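Local atomic coordinates of arginase (RocF) (Helicobacter pylori, PDB entry 4G3H), a protein that probably hydrolyses L-arginine to L-ornithine and urea, a step of nitrogen metabolism, using a pair of manganese ions bound in each subunit. Residues L113-H118 against L231-I237; F182-S186 against L202-D206; M212-V216 against Q261-L266. One frame throughout, in Å; residues are numbered along the deposited sequence.

Overall arrangement
The three contacts lie in or over the same half of the arginase alpha/beta sheet. Contact 1 is wholly buried: it pairs the neighbouring strands 110-115 and 228-234 by backbone hydrogen bonds and gathers carboxylates and a histidine round two manganese ions. Contact 2, about 10 Å away between centres, is partly buried at the sheet edge; one hydrogen bond, two phenylalanines and a water hold it, and Ala117 O meets the backbone N atoms of Arg185 and Ser186. In contact 3, one layer out, two helices pack mainly by apolar side chains, with no direct hydrogen bond. Phe182 of contact 2 touches Val215, Leu262 and Leu266 of contact 3, while Leu115 meets Leu262 and Leu263.

Contact 1: residues L113-H118 against L231-I237; sequences LYLDAH and LSLDLDI. With MN (manganese (II) ion), chain F; MN (manganese (II) ion), chain E.
Two adjacent parallel strands meet in the buried centre of the sheet; their ends and the turns after them supply most of the dimanganese ligands. Strand 113-115 runs beside strand 231-234, axes 4.8 Å apart and 4° from parallel. The register pairs Leu113 with Leu231, Tyr114 with Ser232, Leu115 with Leu233. Ser232 N donates to Leu113 O (2.7 Å), Leu115 N to Ser232 O (2.9 Å) and Asp234 N to Leu115 O (2.8 Å). Leu113, Leu115, Leu231 and Leu233 share one face, against helix 256-269, Leu115 CB lying 3.7 Å from both Leu233 CD1 and Ile237 CD1; Tyr114 and Ser232 occupy the other. Arginases carry metal ligands thus, at the C-terminal ends of parallel strands and in the turns that follow. Asp116, just past its strand, and Asp234, ending its own (both chi1 t), each form an Asx turn, OD1 accepting from His118 N (2.6 Å) and Asp236 N (2.9 Å). Residues 235-237 form a 3-10 turn (Ile237 N to Asp234 O, 3.1 Å), and Ala117 N donates to Asp236 OD1 (3.0 Å). The manganese of chain F takes Asp116 OD1 (2.2 Å), His118 ND1 (2.3 Å), Asp234 OD2 (2.3 Å) and Asp236 OD2 (2.1 Å); that of chain E takes Asp116 OD2 (2.1 Å), Asp234 OD2 (2.5 Å) and Asp120. Glu250 hydrogen-bonds His118 NE2, and Asp120 accepts from Tyr114 OH.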
ATOM      1  N   LEU A 113       2.659   8.122   1.360  1.00 16.78           N
ATOM      2  CA  LEU A 113       4.031   7.768   1.006  1.00 17.03           C
ATOM      3  C   LEU A 113       3.813   6.470   0.256  1.00 17.11           C
ATOM      4  O   LEU A 113       3.374   5.478   0.843  1.00 13.17           O
ATOM      5  CB  LEU A 113       4.884   7.539   2.258  1.00 16.13           C
ATOM      6  CG  LEU A 113       5.095   8.781   3.133  1.00 17.99           C
ATOM      7  CD1 LEU A 113       5.789   8.403   4.434  1.00 16.76           C
ATOM      8  CD2 LEU A 113       5.910   9.821   2.363  1.00 15.81           C
ATOM      9  N   TYR A 114       4.096   6.492  -1.044  1.00 16.40           N
ATOM     10  CA  TYR A 114       3.873   5.332  -1.903  1.00 17.22           C
ATOM     11  C   TYR A 114       5.183   4.805  -2.487  1.00 17.19           C
ATOM     12  O   TYR A 114       5.729   5.394  -3.419  1.00 16.89           O
ATOM     13  CB  TYR A 114       2.926   5.746  -3.044  1.00 15.62           C
ATOM     14  CG  TYR A 114       2.076   4.640  -3.628  1.00 16.47           C
ATOM     15  CD1 TYR A 114       0.917   4.214  -2.981  1.00 15.27           C
ATOM     16  CD2 TYR A 114       2.409   4.044  -4.841  1.00 16.44           C
ATOM     17  CE1 TYR A 114       0.106   3.232  -3.523  1.00 18.15           C
ATOM     18  CE2 TYR A 114       1.598   3.045  -5.401  1.00 19.70           C
ATOM     19  CZ  TYR A 114       0.443   2.650  -4.731  1.00 18.60           C
ATOM     20  OH  TYR A 114      -0.384   1.690  -5.268  1.00 17.49           O
ATOM     21  N   LEU A 115       5.682   3.700  -1.942  1.00 20.74           N
ATOM     22  CA  LEU A 115       6.930   3.100  -2.413  1.00 19.96           C
ATOM     23  C   LEU A 115       6.547   2.001  -3.379  1.00 21.25           C
ATOM     24  O   LEU A 115       5.959   0.994  -2.979  1.00 19.32           O
ATOM     25  CB  LEU A 115       7.726   2.538  -1.233  1.00 13.55           C
ATOM     26  CG  LEU A 115       8.324   3.605  -0.307  1.00 12.59           C
ATOM     27  CD1 LEU A 115       7.205   4.350   0.412  1.00 11.74           C
ATOM     28  CD2 LEU A 115       9.264   2.935   0.705  1.00 13.73           C
ATOM     29  N   ASP A 116       6.905   2.178  -4.648  1.00 22.12           N
ATOM     30  CA  ASP A 116       6.472   1.230  -5.666  1.00 22.21           C
ATOM     31  C   ASP A 116       7.244   1.439  -6.969  1.00 23.74           C
ATOM     32  O   ASP A 116       7.747   2.532  -7.238  1.00 23.01           O
ATOM     33  CB  ASP A 116       4.982   1.498  -5.910  1.00 17.39           C
ATOM     34  CG  ASP A 116       4.265   0.366  -6.601  1.00 17.79           C
ATOM     35  OD1 ASP A 116       4.792  -0.224  -7.563  1.00 22.18           O
ATOM     36  OD2 ASP A 116       3.133   0.085  -6.184  1.00 18.26           O
ATOM     37  N   ALA A 117       7.337   0.388  -7.775  1.00 21.25           N
ATOM     38  CA  ALA A 117       8.007   0.493  -9.060  1.00 22.88           C
ATOM     39  C   ALA A 117       6.994   1.097 -10.032  1.00 23.77           C
ATOM     40  O   ALA A 117       7.367   1.603 -11.091  1.00 24.48           O
ATOM     41  CB  ALA A 117       8.441  -0.889  -9.550  1.00 23.89           C
ATOM     42  N   HIS A 118       5.714   1.045  -9.651  1.00 20.68           N
ATOM     43  CA  HIS A 118       4.621   1.557 -10.483  1.00 21.35           C
ATOM     44  C   HIS A 118       3.837   2.711  -9.855  1.00 19.44           C
ATOM     45  O   HIS A 118       3.832   2.885  -8.640  1.00 17.74           O
ATOM     46  CB  HIS A 118       3.635   0.427 -10.811  1.00 25.15           C
ATOM     47  CG  HIS A 118       4.294  -0.849 -11.235  1.00 26.00           C
ATOM     48  ND1 HIS A 118       4.624  -1.845 -10.344  1.00 25.79           N
ATOM     49  CD2 HIS A 118       4.723  -1.271 -12.448  1.00 27.12           C
ATOM     50  CE1 HIS A 118       5.230  -2.826 -10.987  1.00 25.04           C
ATOM     51  NE2 HIS A 118       5.304  -2.503 -12.265  1.00 28.31           N
ATOM     52  N   LEU A 231       1.466   5.110   4.826  1.00 23.40           N
ATOM     53  CA  LEU A 231       2.590   4.594   4.040  1.00 23.36           C
ATOM     54  C   LEU A 231       2.222   3.271   3.369  1.00 22.96           C
ATOM     55  O   LEU A 231       1.797   2.315   4.028  1.00 22.14           O
ATOM     56  CB  LEU A 231       3.846   4.394   4.903  1.00 12.98           C
ATOM     57  CG  LEU A 231       5.088   4.092   4.036  1.00 15.45           C
ATOM     58  CD1 LEU A 231       6.336   4.666   4.684  1.00 12.79           C
ATOM     59  CD2 LEU A 231       5.231   2.584   3.803  1.00 12.06           C
ATOM     60  N   SER A 232       2.382   3.229   2.052  1.00 19.59           N
ATOM     61  CA  SER A 232       2.074   2.027   1.293  1.00 20.26           C
ATOM     62  C   SER A 232       3.339   1.544   0.595  1.00 18.85           C
ATOM     63  O   SER A 232       3.882   2.230  -0.268  1.00 20.51           O
ATOM     64  CB  SER A 232       0.980   2.316   0.266  1.00 19.37           C
ATOM     65  OG  SER A 232       0.498   1.113  -0.297  1.00 20.23           O
ATOM     66  N   LEU A 233       3.797   0.357   0.974  1.00 15.31           N
ATOM     67  CA  LEU A 233       5.014  -0.212   0.412  1.00 16.34           C
ATOM     68  C   LEU A 233       4.782  -1.439  -0.457  1.00 16.97           C
ATOM     69  O   LEU A 233       4.268  -2.461   0.014  1.00 14.47           O
ATOM     70  CB  LEU A 233       5.997  -0.583   1.541  1.00 15.11           C
ATOM     71  CG  LEU A 233       7.144  -1.552   1.169  1.00 17.70           C
ATOM     72  CD1 LEU A 233       8.015  -0.939   0.078  1.00 14.50           C
ATOM     73  CD2 LEU A 233       7.981  -1.883   2.389  1.00 14.14           C
ATOM     74  N   ASP A 234       5.190  -1.330  -1.720  1.00 18.95           N
ATOM     75  CA  ASP A 234       5.094  -2.421  -2.689  1.00 20.73           C
ATOM     76  C   ASP A 234       6.528  -2.940  -2.836  1.00 20.08           C
ATOM     77  O   ASP A 234       7.417  -2.202  -3.251  1.00 21.24           O
ATOM     78  CB  ASP A 234       4.593  -1.897  -4.040  1.00 17.97           C
ATOM     79  CG  ASP A 234       4.415  -3.004  -5.073  1.00 21.59           C
ATOM     80  OD1 ASP A 234       5.161  -4.017  -5.042  1.00 22.19           O
ATOM     81  OD2 ASP A 234       3.526  -2.853  -5.932  1.00 20.95           O
ATOM     82  N   LEU A 235       6.748  -4.207  -2.511  1.00 19.68           N
ATOM     83  CA  LEU A 235       8.082  -4.784  -2.569  1.00 22.14           C
ATOM     84  C   LEU A 235       8.777  -4.727  -3.934  1.00 22.45           C
ATOM     85  O   LEU A 235       9.999  -4.851  -4.014  1.00 20.70           O
ATOM     86  CB  LEU A 235       8.039  -6.229  -2.057  1.00 23.93           C
ATOM     87  CG  LEU A 235       7.613  -6.391  -0.586  1.00 25.47           C
ATOM     88  CD1 LEU A 235       7.331  -7.857  -0.289  1.00 24.34           C
ATOM     89  CD2 LEU A 235       8.700  -5.847   0.342  1.00 23.28           C
ATOM     90  N   ASP A 236       8.020  -4.534  -5.007  1.00 22.04           N
ATOM     91  CA  ASP A 236       8.663  -4.478  -6.311  1.00 22.72           C
ATOM     92  C   ASP A 236       9.454  -3.182  -6.508  1.00 23.08           C
ATOM     93  O   ASP A 236       9.975  -2.926  -7.594  1.00 21.36           O
ATOM     94  CB  ASP A 236       7.651  -4.676  -7.453  1.00 23.13           C
ATOM     95  CG  ASP A 236       6.614  -3.571  -7.534  1.00 24.36           C
ATOM     96  OD1 ASP A 236       6.853  -2.453  -7.032  1.00 27.49           O
ATOM     97  OD2 ASP A 236       5.552  -3.827  -8.131  1.00 25.51           O
ATOM     98  N   ILE A 237       9.546  -2.363  -5.459  1.00 24.32           N
ATOM     99  CA  ILE A 237      10.323  -1.138  -5.565  1.00 21.77           C
ATOM    100  C   ILE A 237      11.779  -1.593  -5.602  1.00 24.12           C
ATOM    101  O   ILE A 237      12.652  -0.910  -6.145  1.00 24.08           O
ATOM    102  CB  ILE A 237      10.091  -0.189  -4.367  1.00 16.73           C
ATOM    103  CG1 ILE A 237      10.938   1.079  -4.544  1.00 16.77           C
ATOM    104  CG2 ILE A 237      10.422  -0.887  -3.069  1.00 14.99           C
ATOM    105  CD1 ILE A 237      10.673   2.171  -3.513  1.00 13.21           C
TER
HETATM  106 MN    MN F 501       4.114  -2.290  -8.115  1.00 28.33          MN
HETATM  107 MN    MN E 500       1.730  -1.334  -6.712  1.00 32.17          MN

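Contact 2: residues F182-S186 against L202-D206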
ATOM      1  N   PHE A 182       7.900   6.955  -4.620  1.00 20.29           N
ATOM      2  CA  PHE A 182       9.298   6.597  -4.398  1.00 21.22           C
ATOM      3  C   PHE A 182       9.655   5.386  -5.251  1.00 20.38           C
ATOM      4  O   PHE A 182       9.025   4.335  -5.130  1.00 20.02           O
ATOM      5  CB  PHE A 182       9.537   6.250  -2.923  1.00 23.36           C
ATOM      6  CG  PHE A 182       9.333   7.407  -1.979  1.00 23.55           C
ATOM      7  CD1 PHE A 182      10.380   8.282  -1.693  1.00 22.37           C
ATOM      8  CD2 PHE A 182       8.093   7.621  -1.377  1.00 21.70           C
ATOM      9  CE1 PHE A 182      10.197   9.354  -0.818  1.00 21.10           C
ATOM     10  CE2 PHE A 182       7.901   8.691  -0.501  1.00 22.79           C
ATOM     11  CZ  PHE A 182       8.957   9.558  -0.221  1.00 22.61           C
ATOM     12  N   GLY A 183      10.657   5.540  -6.115  1.00 21.85           N
ATOM     13  CA  GLY A 183      11.107   4.443  -6.958  1.00 19.69           C
ATOM     14  C   GLY A 183      10.281   4.094  -8.187  1.00 20.62           C
ATOM     15  O   GLY A 183      10.559   3.094  -8.855  1.00 21.45           O
ATOM     16  N   VAL A 184       9.274   4.902  -8.501  1.00 20.11           N
ATOM     17  CA  VAL A 184       8.425   4.637  -9.664  1.00 21.61           C
ATOM     18  C   VAL A 184       9.255   4.641 -10.948  1.00 23.48           C
ATOM     19  O   VAL A 184       9.980   5.595 -11.226  1.00 21.44           O
ATOM     20  CB  VAL A 184       7.296   5.684  -9.775  1.00 26.56           C
ATOM     21  CG1 VAL A 184       6.491   5.459 -11.044  1.00 26.86           C
ATOM     22  CG2 VAL A 184       6.392   5.596  -8.554  1.00 24.98           C
ATOM     23  N   ARG A 185       9.139   3.577 -11.737  1.00 27.03           N
ATOM     24  CA  ARG A 185       9.921   3.477 -12.960  1.00 27.86           C
ATOM     25  C   ARG A 185       9.243   2.729 -14.100  1.00 28.99           C
ATOM     26  O   ARG A 185       9.820   2.590 -15.174  1.00 31.02           O
ATOM     27  CB  ARG A 185      11.256   2.806 -12.645  1.00 24.40           C
ATOM     28  CG  ARG A 185      11.112   1.512 -11.850  1.00 22.79           C
ATOM     29  CD  ARG A 185      12.465   0.917 -11.553  1.00 19.69           C
ATOM     30  NE  ARG A 185      12.396  -0.418 -10.967  1.00 20.42           N
ATOM     31  CZ  ARG A 185      12.073  -0.687  -9.704  1.00 21.27           C
ATOM     32  NH1 ARG A 185      12.056  -1.946  -9.292  1.00 20.51           N
ATOM     33  NH2 ARG A 185      11.770   0.289  -8.854  1.00 19.63           N
ATOM     34  N   SER A 186       8.032   2.241 -13.871  1.00 23.57           N
ATOM     35  CA  SER A 186       7.312   1.507 -14.902  1.00 25.18           C
ATOM     36  C   SER A 186       5.898   2.055 -14.964  1.00 25.97           C
ATOM     37  O   SER A 186       5.073   1.756 -14.103  1.00 25.84           O
ATOM     38  CB  SER A 186       7.298   0.014 -14.566  1.00 32.71           C
ATOM     39  OG  SER A 186       6.646  -0.737 -15.572  1.00 35.57           O
ATOM     40  N   LEU A 202       7.584  12.899  -7.442  1.00 25.60           N
ATOM     41  CA  LEU A 202       8.071  11.549  -7.722  1.00 27.76           C
ATOM     42  C   LEU A 202       9.597  11.470  -7.616  1.00 28.77           C
ATOM     43  O   LEU A 202      10.323  12.110  -8.385  1.00 29.22           O
ATOM     44  CB  LEU A 202       7.617  11.113  -9.129  1.00 19.00           C
ATOM     45  CG  LEU A 202       7.898   9.674  -9.578  1.00 20.39           C
ATOM     46  CD1 LEU A 202       7.078   9.354 -10.810  1.00 17.97           C
ATOM     47  CD2 LEU A 202       9.381   9.489  -9.862  1.00 18.80           C
ATOM     48  N   PHE A 203      10.080  10.679  -6.663  1.00 21.95           N
ATOM     49  CA  PHE A 203      11.515  10.527  -6.464  1.00 21.93           C
ATOM     50  C   PHE A 203      11.968   9.196  -7.042  1.00 21.67           C
ATOM     51  O   PHE A 203      11.624   8.136  -6.525  1.00 19.27           O
ATOM     52  CB  PHE A 203      11.845  10.621  -4.974  1.00 24.90           C
ATOM     53  CG  PHE A 203      11.473  11.945  -4.360  1.00 26.27           C
ATOM     54  CD1 PHE A 203      12.161  13.107  -4.708  1.00 25.91           C
ATOM     55  CD2 PHE A 203      10.419  12.037  -3.450  1.00 27.60           C
ATOM     56  CE1 PHE A 203      11.804  14.341  -4.158  1.00 29.30           C
ATOM     57  CE2 PHE A 203      10.052  13.265  -2.894  1.00 27.35           C
ATOM     58  CZ  PHE A 203      10.744  14.419  -3.247  1.00 29.65           C
ATOM     59  N   SER A 204      12.739   9.265  -8.123  1.00 24.46           N
ATOM     60  CA  SER A 204      13.220   8.065  -8.803  1.00 22.94           C
ATOM     61  C   SER A 204      14.271   7.303  -8.022  1.00 23.16           C
ATOM     62  O   SER A 204      14.823   7.804  -7.048  1.00 22.11           O
ATOM     63  CB  SER A 204      13.806   8.431 -10.166  1.00 21.52           C
ATOM     64  OG  SER A 204      15.010   9.166 -10.015  1.00 22.82           O
ATOM     65  N   VAL A 205      14.546   6.088  -8.482  1.00 22.62           N
ATOM     66  CA  VAL A 205      15.550   5.233  -7.884  1.00 23.92           C
ATOM     67  C   VAL A 205      16.888   5.960  -7.798  1.00 25.09           C
ATOM     68  O   VAL A 205      17.595   5.853  -6.797  1.00 26.37           O
ATOM     69  CB  VAL A 205      15.749   3.943  -8.721  1.00 24.79           C
ATOM     70  CG1 VAL A 205      16.965   3.177  -8.213  1.00 23.28           C
ATOM     71  CG2 VAL A 205      14.493   3.068  -8.646  1.00 21.11           C
ATOM     72  N   ASP A 206      17.235   6.696  -8.853  1.00 25.67           N
ATOM     73  CA  ASP A 206      18.498   7.425  -8.896  1.00 26.71           C
ATOM     74  C   ASP A 206      18.569   8.579  -7.900  1.00 26.49           C
ATOM     75  O   ASP A 206      19.599   8.778  -7.258  1.00 28.65           O
ATOM     76  CB  ASP A 206      18.764   7.949 -10.312  1.00 42.13           C
ATOM     77  CG  ASP A 206      18.958   6.830 -11.325  1.00 47.68           C
ATOM     78  OD1 ASP A 206      19.797   5.938 -11.082  1.00 51.21           O
ATOM     79  OD2 ASP A 206      18.275   6.841 -12.370  1.00 53.05           O
TER
HETATM   80  O   HOH W   1      12.677   5.330 -10.786  1.00 36.82           O
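Phe182 lays its ring beside that of Phe203, CE1 of Phe182 reaching 3.8 Å from CD2 of Phe203. The ring centroids are 5.8 Å apart and the planes make 33°, an oblique pairing. Both side chains lie on the same face of the sheet and pack against Val215 and Thr219 of helix 212-223, so the pair fills the space between the sheet edge and that helix. Their backbones form the last parallel bridge between strand 179-182 and the short edge strand 202-203, with CA atoms 5.0 Å apart. Gly183 N donates to Phe203 O at 2.8 Å, and Phe182 CA makes a CA-H...O contact with that same oxygen at 3.5 Å. Beyond this point the chains diverge. Gly183 turns with phi 78°, a value that favours glycine, while Ser204 takes the N-cap position of helix 205-210, its OG making a weak hydrogen bond to Ala207 N. A water crosses the widening gap, donating to Val184 O (2.7 Å) and accepting from Val205 N (3.1 Å). Val184 CB also packs on Leu202 CD1 at 3.8 Å. Arg185 folds back so that NH2 donates to Gly183 O (3.1 Å) and lies 3.9 Å from Val205 CG2; NH1 bonds to Glu250 O, with weaker bonds from the guanidinium to the carbonyls of Asp236 and Ile237. One direct hydrogen bond and apolar contacts thus join the segments; the water adds a polar bridge, and the arginine links, weakly, the loop after strand 179-182 to the 3-10 turn carrying manganese ligand Asp236.

Contact 3: residues M212-V216 against Q261-L266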
ATOM      1  N   MET A 212      19.509  10.439  -0.545  1.00 25.97           N
ATOM      2  CA  MET A 212      18.327  10.047   0.197  1.00 26.46           C
ATOM      3  C   MET A 212      17.909  11.159   1.153  1.00 25.02           C
ATOM      4  O   MET A 212      16.726  11.369   1.387  1.00 23.68           O
ATOM      5  CB  MET A 212      18.629   8.775   0.985  1.00 28.97           C
ATOM      6  CG  MET A 212      17.414   8.017   1.443  1.00 30.18           C
ATOM      7  SD  MET A 212      17.923   6.479   2.208  1.00 32.51           S
ATOM      8  CE  MET A 212      18.505   5.558   0.770  1.00 26.81           C
ATOM      9  N   GLN A 213      18.887  11.865   1.710  1.00 28.81           N
ATOM     10  CA  GLN A 213      18.601  12.954   2.646  1.00 29.78           C
ATOM     11  C   GLN A 213      17.776  14.066   1.989  1.00 29.06           C
ATOM     12  O   GLN A 213      16.827  14.579   2.576  1.00 28.30           O
ATOM     13  CB  GLN A 213      19.910  13.542   3.200  1.00 33.13           C
ATOM     14  CG  GLN A 213      20.627  12.672   4.238  1.00 36.52           C
ATOM     15  CD  GLN A 213      21.010  11.300   3.704  1.00 40.89           C
ATOM     16  OE1 GLN A 213      21.758  11.182   2.732  1.00 43.81           O
ATOM     17  NE2 GLN A 213      20.496  10.254   4.342  1.00 41.90           N
ATOM     18  N   GLU A 214      18.137  14.440   0.768  1.00 27.01           N
ATOM     19  CA  GLU A 214      17.407  15.491   0.083  1.00 28.15           C
ATOM     20  C   GLU A 214      16.006  14.998  -0.255  1.00 25.84           C
ATOM     21  O   GLU A 214      15.034  15.737  -0.129  1.00 26.71           O
ATOM     22  CB  GLU A 214      18.136  15.913  -1.188  1.00 39.76           C
ATOM     23  CG  GLU A 214      17.539  17.149  -1.829  1.00 46.67           C
ATOM     24  CD  GLU A 214      18.273  17.566  -3.083  1.00 50.50           C
ATOM     25  OE1 GLU A 214      18.269  16.792  -4.064  1.00 54.28           O
ATOM     26  OE2 GLU A 214      18.858  18.667  -3.086  1.00 53.42           O
ATOM     27  N   VAL A 215      15.905  13.745  -0.682  1.00 20.95           N
ATOM     28  CA  VAL A 215      14.608  13.165  -1.014  1.00 21.03           C
ATOM     29  C   VAL A 215      13.676  13.289   0.188  1.00 19.79           C
ATOM     30  O   VAL A 215      12.552  13.751   0.058  1.00 18.72           O
ATOM     31  CB  VAL A 215      14.735  11.667  -1.414  1.00 26.57           C
ATOM     32  CG1 VAL A 215      13.355  11.033  -1.500  1.00 27.60           C
ATOM     33  CG2 VAL A 215      15.449  11.542  -2.757  1.00 25.36           C
ATOM     34  N   VAL A 216      14.149  12.895   1.364  1.00 24.33           N
ATOM     35  CA  VAL A 216      13.320  12.979   2.562  1.00 26.86           C
ATOM     36  C   VAL A 216      12.954  14.423   2.912  1.00 28.59           C
ATOM     37  O   VAL A 216      11.817  14.715   3.301  1.00 29.03           O
ATOM     38  CB  VAL A 216      14.024  12.320   3.767  1.00 31.47           C
ATOM     39  CG1 VAL A 216      13.189  12.496   5.031  1.00 33.53           C
ATOM     40  CG2 VAL A 216      14.238  10.844   3.484  1.00 33.20           C
ATOM     41  N   GLN A 261      17.261   1.634   4.315  1.00 21.56           N
ATOM     42  CA  GLN A 261      17.709   2.966   4.687  1.00 23.30           C
ATOM     43  C   GLN A 261      16.605   3.992   4.457  1.00 22.36           C
ATOM     44  O   GLN A 261      16.329   4.817   5.329  1.00 21.32           O
ATOM     45  CB  GLN A 261      18.949   3.357   3.881  1.00 32.86           C
ATOM     46  CG  GLN A 261      20.234   2.798   4.451  1.00 37.08           C
ATOM     47  CD  GLN A 261      21.327   2.694   3.414  1.00 40.98           C
ATOM     48  OE1 GLN A 261      21.583   3.646   2.665  1.00 44.49           O
ATOM     49  NE2 GLN A 261      21.987   1.538   3.363  1.00 33.91           N
ATOM     50  N   LEU A 262      15.978   3.941   3.285  1.00 18.45           N
ATOM     51  CA  LEU A 262      14.905   4.883   2.982  1.00 19.06           C
ATOM     52  C   LEU A 262      13.760   4.696   3.970  1.00 19.18           C
ATOM     53  O   LEU A 262      13.232   5.666   4.503  1.00 18.58           O
ATOM     54  CB  LEU A 262      14.382   4.689   1.556  1.00 16.34           C
ATOM     55  CG  LEU A 262      13.207   5.600   1.173  1.00 15.94           C
ATOM     56  CD1 LEU A 262      13.686   7.061   1.107  1.00 12.03           C
ATOM     57  CD2 LEU A 262      12.628   5.174  -0.173  1.00 12.88           C
ATOM     58  N   LEU A 263      13.376   3.447   4.212  1.00 21.43           N
ATOM     59  CA  LEU A 263      12.292   3.160   5.143  1.00 22.85           C
ATOM     60  C   LEU A 263      12.559   3.689   6.547  1.00 21.53           C
ATOM     61  O   LEU A 263      11.692   4.313   7.156  1.00 23.28           O
ATOM     62  CB  LEU A 263      12.044   1.653   5.219  1.00 31.16           C
ATOM     63  CG  LEU A 263      10.884   1.109   4.389  1.00 33.60           C
ATOM     64  CD1 LEU A 263      10.765  -0.392   4.632  1.00 32.92           C
ATOM     65  CD2 LEU A 263       9.588   1.827   4.779  1.00 31.46           C
ATOM     66  N   GLY A 264      13.757   3.431   7.061  1.00 25.00           N
ATOM     67  CA  GLY A 264      14.103   3.888   8.396  1.00 25.11           C
ATOM     68  C   GLY A 264      13.998   5.394   8.562  1.00 25.90           C
ATOM     69  O   GLY A 264      13.491   5.884   9.576  1.00 25.24           O
ATOM     70  N   LEU A 265      14.481   6.124   7.560  1.00 24.32           N
ATOM     71  CA  LEU A 265      14.449   7.584   7.569  1.00 24.92           C
ATOM     72  C   LEU A 265      13.021   8.119   7.480  1.00 24.97           C
ATOM     73  O   LEU A 265      12.650   9.053   8.194  1.00 22.43           O
ATOM     74  CB  LEU A 265      15.278   8.122   6.402  1.00 35.98           C
ATOM     75  CG  LEU A 265      16.707   8.582   6.700  1.00 41.18           C
ATOM     76  CD1 LEU A 265      17.386   7.655   7.690  1.00 42.02           C
ATOM     77  CD2 LEU A 265      17.478   8.651   5.389  1.00 43.43           C
ATOM     78  N   LEU A 266      12.219   7.532   6.597  1.00 21.23           N
ATOM     79  CA  LEU A 266      10.843   7.974   6.448  1.00 22.14           C
ATOM     80  C   LEU A 266      10.047   7.708   7.724  1.00 22.52           C
ATOM     81  O   LEU A 266       9.245   8.544   8.149  1.00 20.48           O
ATOM     82  CB  LEU A 266      10.168   7.264   5.269  1.00 20.77           C
ATOM     83  CG  LEU A 266      10.559   7.642   3.837  1.00 18.72           C
ATOM     84  CD1 LEU A 266       9.717   6.822   2.885  1.00 16.95           C
ATOM     85  CD2 LEU A 266      10.330   9.123   3.581  1.00 17.03           C
TER
HETATM   86  O   HOH W   2      21.292   6.918   3.866  1.00 43.97           O
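Met212, Leu265 and Val216 carry most of this helix-to-helix contact in the outer layer of the arginase alpha/beta fold, where helices 212-223 and 256-269 lie side by side over one face of the parallel sheet. The short segments cross at -39° with axes 10.6 Å apart, and the space between them is filled by side chains, with no direct hydrogen bond across. Met212 loses the most surface. With chi1 and chi2 both t, its chain extends toward the other helix and brings SD to 3.4 Å from Leu262 N and 3.7 Å from Gln261 CB, while CG packs on Leu262 CD1 at 3.9 Å. Leu265, one turn on from Gln261, covers the more open side: its CD2 is 3.9 Å from Met212 SD and 3.6 Å from Gln213 NE2. Val216, one turn after Met212, continues the row, its CG2 sitting 4.1 Å from Leu265 CB and 4.3 Å from Leu266 CD2. Matching this one-turn spacing, the nearest CA pairs are Met212 with Leu262 and Val216 with Leu266, each 6.8 Å apart. Toward the sheet, Val215, Leu262 and Leu266 all touch Phe182 of strand 179-182, so both helices share a seat on the sheet. On the exposed side a water links the two glutamines weakly, lying 3.5 Å from Gln213 NE2 and 3.5 Å from Gln261 OE1.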